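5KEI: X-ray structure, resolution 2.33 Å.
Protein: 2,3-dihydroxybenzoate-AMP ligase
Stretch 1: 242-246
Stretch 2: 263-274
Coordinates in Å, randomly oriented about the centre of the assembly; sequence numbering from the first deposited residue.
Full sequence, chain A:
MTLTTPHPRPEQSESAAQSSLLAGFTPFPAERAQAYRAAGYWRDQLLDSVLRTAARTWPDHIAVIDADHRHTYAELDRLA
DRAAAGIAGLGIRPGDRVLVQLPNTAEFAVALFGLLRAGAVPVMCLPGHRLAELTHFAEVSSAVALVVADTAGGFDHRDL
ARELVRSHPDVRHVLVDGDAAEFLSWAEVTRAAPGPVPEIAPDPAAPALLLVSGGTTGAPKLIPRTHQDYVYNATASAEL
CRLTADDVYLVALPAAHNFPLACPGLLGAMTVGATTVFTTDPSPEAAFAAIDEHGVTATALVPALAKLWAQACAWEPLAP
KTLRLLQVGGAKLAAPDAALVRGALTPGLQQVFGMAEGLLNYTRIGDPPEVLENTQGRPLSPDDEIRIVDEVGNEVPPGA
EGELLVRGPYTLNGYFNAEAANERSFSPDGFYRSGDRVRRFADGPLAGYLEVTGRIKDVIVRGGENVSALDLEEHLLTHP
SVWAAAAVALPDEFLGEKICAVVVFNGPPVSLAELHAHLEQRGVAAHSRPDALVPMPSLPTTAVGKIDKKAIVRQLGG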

# COMPACT_ATOMS: atom_id res chain seq x y z
N ARG A 242 -12.89 17.52 2.80
CA ARG A 242 -13.23 18.92 2.63
C ARG A 242 -11.99 19.83 2.55
O ARG A 242 -12.00 20.96 3.03
N LEU A 243 -10.92 19.31 1.95
CA LEU A 243 -9.68 20.08 1.77
C LEU A 243 -9.90 21.29 0.84
O LEU A 243 -10.56 21.18 -0.19
N THR A 244 -9.33 22.43 1.21
CA THR A 244 -9.36 23.61 0.34
C THR A 244 -7.93 24.12 0.14
O THR A 244 -7.00 23.64 0.79
N ALA A 245 -7.77 25.09 -0.76
CA ALA A 245 -6.46 25.71 -0.98
C ALA A 245 -5.87 26.34 0.29
O ALA A 245 -4.69 26.67 0.32
N ASP A 246 -6.69 26.48 1.33
CA ASP A 246 -6.23 27.05 2.60
C ASP A 246 -5.66 26.00 3.55
O ASP A 246 -5.02 26.34 4.53
N CYS A 263 -4.46 9.63 0.59
CA CYS A 263 -5.68 9.37 1.36
C CYS A 263 -6.07 10.40 2.42
O CYS A 263 -6.29 10.01 3.57
N PRO A 264 -6.18 11.70 2.07
CA PRO A 264 -5.94 12.36 0.78
C PRO A 264 -4.46 12.66 0.53
O PRO A 264 -4.07 12.72 -0.62
N GLY A 265 -3.68 12.84 1.59
CA GLY A 265 -2.24 12.97 1.46
C GLY A 265 -1.76 14.11 0.57
O GLY A 265 -2.51 15.06 0.30
N LEU A 266 -0.52 14.01 0.13
CA LEU A 266 0.10 14.97 -0.79
C LEU A 266 -0.70 15.18 -2.08
O LEU A 266 -0.97 16.31 -2.46
N LEU A 267 -1.10 14.10 -2.73
CA LEU A 267 -1.84 14.19 -3.98
C LEU A 267 -3.22 14.80 -3.85
O LEU A 267 -3.62 15.66 -4.67
N GLY A 268 -3.97 14.36 -2.84
CA GLY A 268 -5.28 14.92 -2.63
C GLY A 268 -5.12 16.39 -2.32
O GLY A 268 -5.83 17.21 -2.87
N ALA A 269 -4.16 16.71 -1.46
CA ALA A 269 -3.84 18.10 -1.17
C ALA A 269 -3.56 18.86 -2.48
O ALA A 269 -4.01 19.99 -2.64
N MET A 270 -2.84 18.24 -3.42
CA MET A 270 -2.49 18.93 -4.66
C MET A 270 -3.70 19.12 -5.58
O MET A 270 -3.71 20.02 -6.40
N THR A 271 -4.72 18.28 -5.45
CA THR A 271 -5.90 18.46 -6.28
C THR A 271 -6.70 19.71 -5.90
O THR A 271 -7.51 20.17 -6.71
N VAL A 272 -6.50 20.24 -4.69
CA VAL A 272 -7.21 21.47 -4.28
C VAL A 272 -6.30 22.69 -4.11
O VAL A 272 -6.74 23.73 -3.59
N GLY A 273 -5.04 22.58 -4.51
CA GLY A 273 -4.12 23.69 -4.37
C GLY A 273 -3.74 24.04 -2.94
O GLY A 273 -3.38 25.18 -2.65
N ALA A 274 -3.81 23.04 -2.06
CA ALA A 274 -3.37 23.20 -0.67
C ALA A 274 -1.86 23.04 -0.52
O ALA A 274 -1.18 22.55 -1.42

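The apolar centre of this contact is Leu243. Its CA-to-CB bond points toward the second stretch, and the residue is buried. It gives up more area to the other stretch than any other residue here. The rotamer is m at chi1 and t at chi2. This rotamer places CD1 against Pro264 and the backbone of Gly268 and Ala269. There CD1 lies 3.6 Å from CG of Pro264, an apolar contact between two side chains. Pro264 also points toward its partner. It follows a cis peptide bond, and its ring has the C-gamma endo pucker.

The same methyl reaches the helix backbone one turn further on. Leu243 CD1 is 3.8 Å from Ala269 N and 4.1 Å from Gly268 C. The CB of Ala269 is more distant, at 4.4 Å from Leu243 CD1, and its CA-to-CB bond points sideways. Gly268 has no side chain. A CB modelled there in ideal geometry would lie 2.6 Å from Pro264 CB, which is too close. The bare glycine thus fits against the proline within its own stretch.

Val272 meets the base of the leucine side chain. It points toward the first stretch with chi1 in m. Its CG2 is 3.8 Å from Leu243 CB, which continues the apolar patch beyond Ala269. Its CG1 lies 3.3 Å from Leu243 O, so the valine packs on backbone as well as on side chain. CG2 also comes within 3.7 Å of Thr244 O.

Further out the contact is made by small residues, and the two backbones come close. The CA atoms of Ala245 and Ala274 are 4.0 Å apart. Both CA-to-CB bonds point sideways. Ala274 CB sits 3.3 Å from Thr244 O, and Ala245 O is 3.8 Å from Ala274 CA. Gly273 has positive phi, which by itself favours glycine. Its carbonyl O receives a CA-H...O contact from Ala245 CA at 3.5 Å. Ala245 CA is also 3.3 Å from Val272 O.

No hydrogen bond crosses between the stretches. Ala245 N approaches Val272 O to 3.3 Å, but the angle is poor. Two threonine side chains, Thr244 and Thr271, form hydrogen bonds within their own stretches. Thr244 points away from the second stretch, with chi1 in p. Its OG1 accepts a hydrogen bond from Asp246 N at 3.3 Å. Asp246 also points away, with chi1 in m, and its carboxylate takes no part in the contact. In the second stretch, Thr271 has chi1 in p. This turns its hydroxyl back along the helix, where OG1 donates a very short hydrogen bond of 2.5 Å to Gly268 O.

Arg242 takes no part in the contact. It closes a Schellman motif at the end of the preceding helix; its CA-to-CB bond points away, and the nearest approach is 8.5 Å, from Arg242 CB to Val272 CG1.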

# COMPACT_ATOMS: atom_id res chain seq x y z
CB ARG A 242 -14.16 19.38 3.78
CG ARG A 242 -15.32 18.42 4.07
CD ARG A 242 -16.65 18.92 3.51
NE ARG A 242 -17.73 17.94 3.67
CZ ARG A 242 -18.96 18.06 3.17
NH1 ARG A 242 -19.30 19.14 2.47
NH2 ARG A 242 -19.86 17.11 3.37
CB LEU A 243 -8.57 19.20 1.20
CG LEU A 243 -7.96 18.05 2.03
CD1 LEU A 243 -6.70 17.47 1.33
CD2 LEU A 243 -7.64 18.48 3.46
CB THR A 244 -10.26 24.75 0.92
OG1 THR A 244 -9.65 25.30 2.09
CG2 THR A 244 -11.67 24.26 1.26
CB ALA A 245 -6.56 26.76 -2.08
CB ASP A 246 -7.38 27.79 3.30
CG ASP A 246 -7.94 28.94 2.47
OD1 ASP A 246 -7.14 29.69 1.85
OD2 ASP A 246 -9.19 29.09 2.45
CB CYS A 263 -5.55 7.99 2.03
SG CYS A 263 -5.24 6.64 0.84
CB PRO A 264 -6.74 13.67 0.90
CG PRO A 264 -6.68 14.01 2.36
CD PRO A 264 -6.72 12.64 3.07
CB LEU A 266 1.53 14.51 -1.12
CG LEU A 266 2.16 15.23 -2.32
CD1 LEU A 266 2.58 16.65 -1.98
CD2 LEU A 266 3.33 14.44 -2.86
CB LEU A 267 -1.95 12.79 -4.61
CG LEU A 267 -0.54 12.28 -5.01
CD1 LEU A 267 -0.57 10.92 -5.61
CD2 LEU A 267 0.14 13.23 -5.98
CB ALA A 269 -2.65 18.19 -0.22
CB MET A 270 -1.37 18.20 -5.39
CG MET A 270 0.02 18.47 -4.84
SD MET A 270 1.29 17.49 -5.69
CE MET A 270 1.40 18.34 -7.24
CB THR A 271 -6.86 17.25 -6.21
OG1 THR A 271 -7.27 17.05 -4.86
CG2 THR A 271 -6.19 15.99 -6.76
CB VAL A 272 -7.99 21.30 -2.93
CG1 VAL A 272 -9.14 20.29 -3.06
CG2 VAL A 272 -7.03 20.99 -1.78
CB ALA A 274 -4.09 22.20 0.22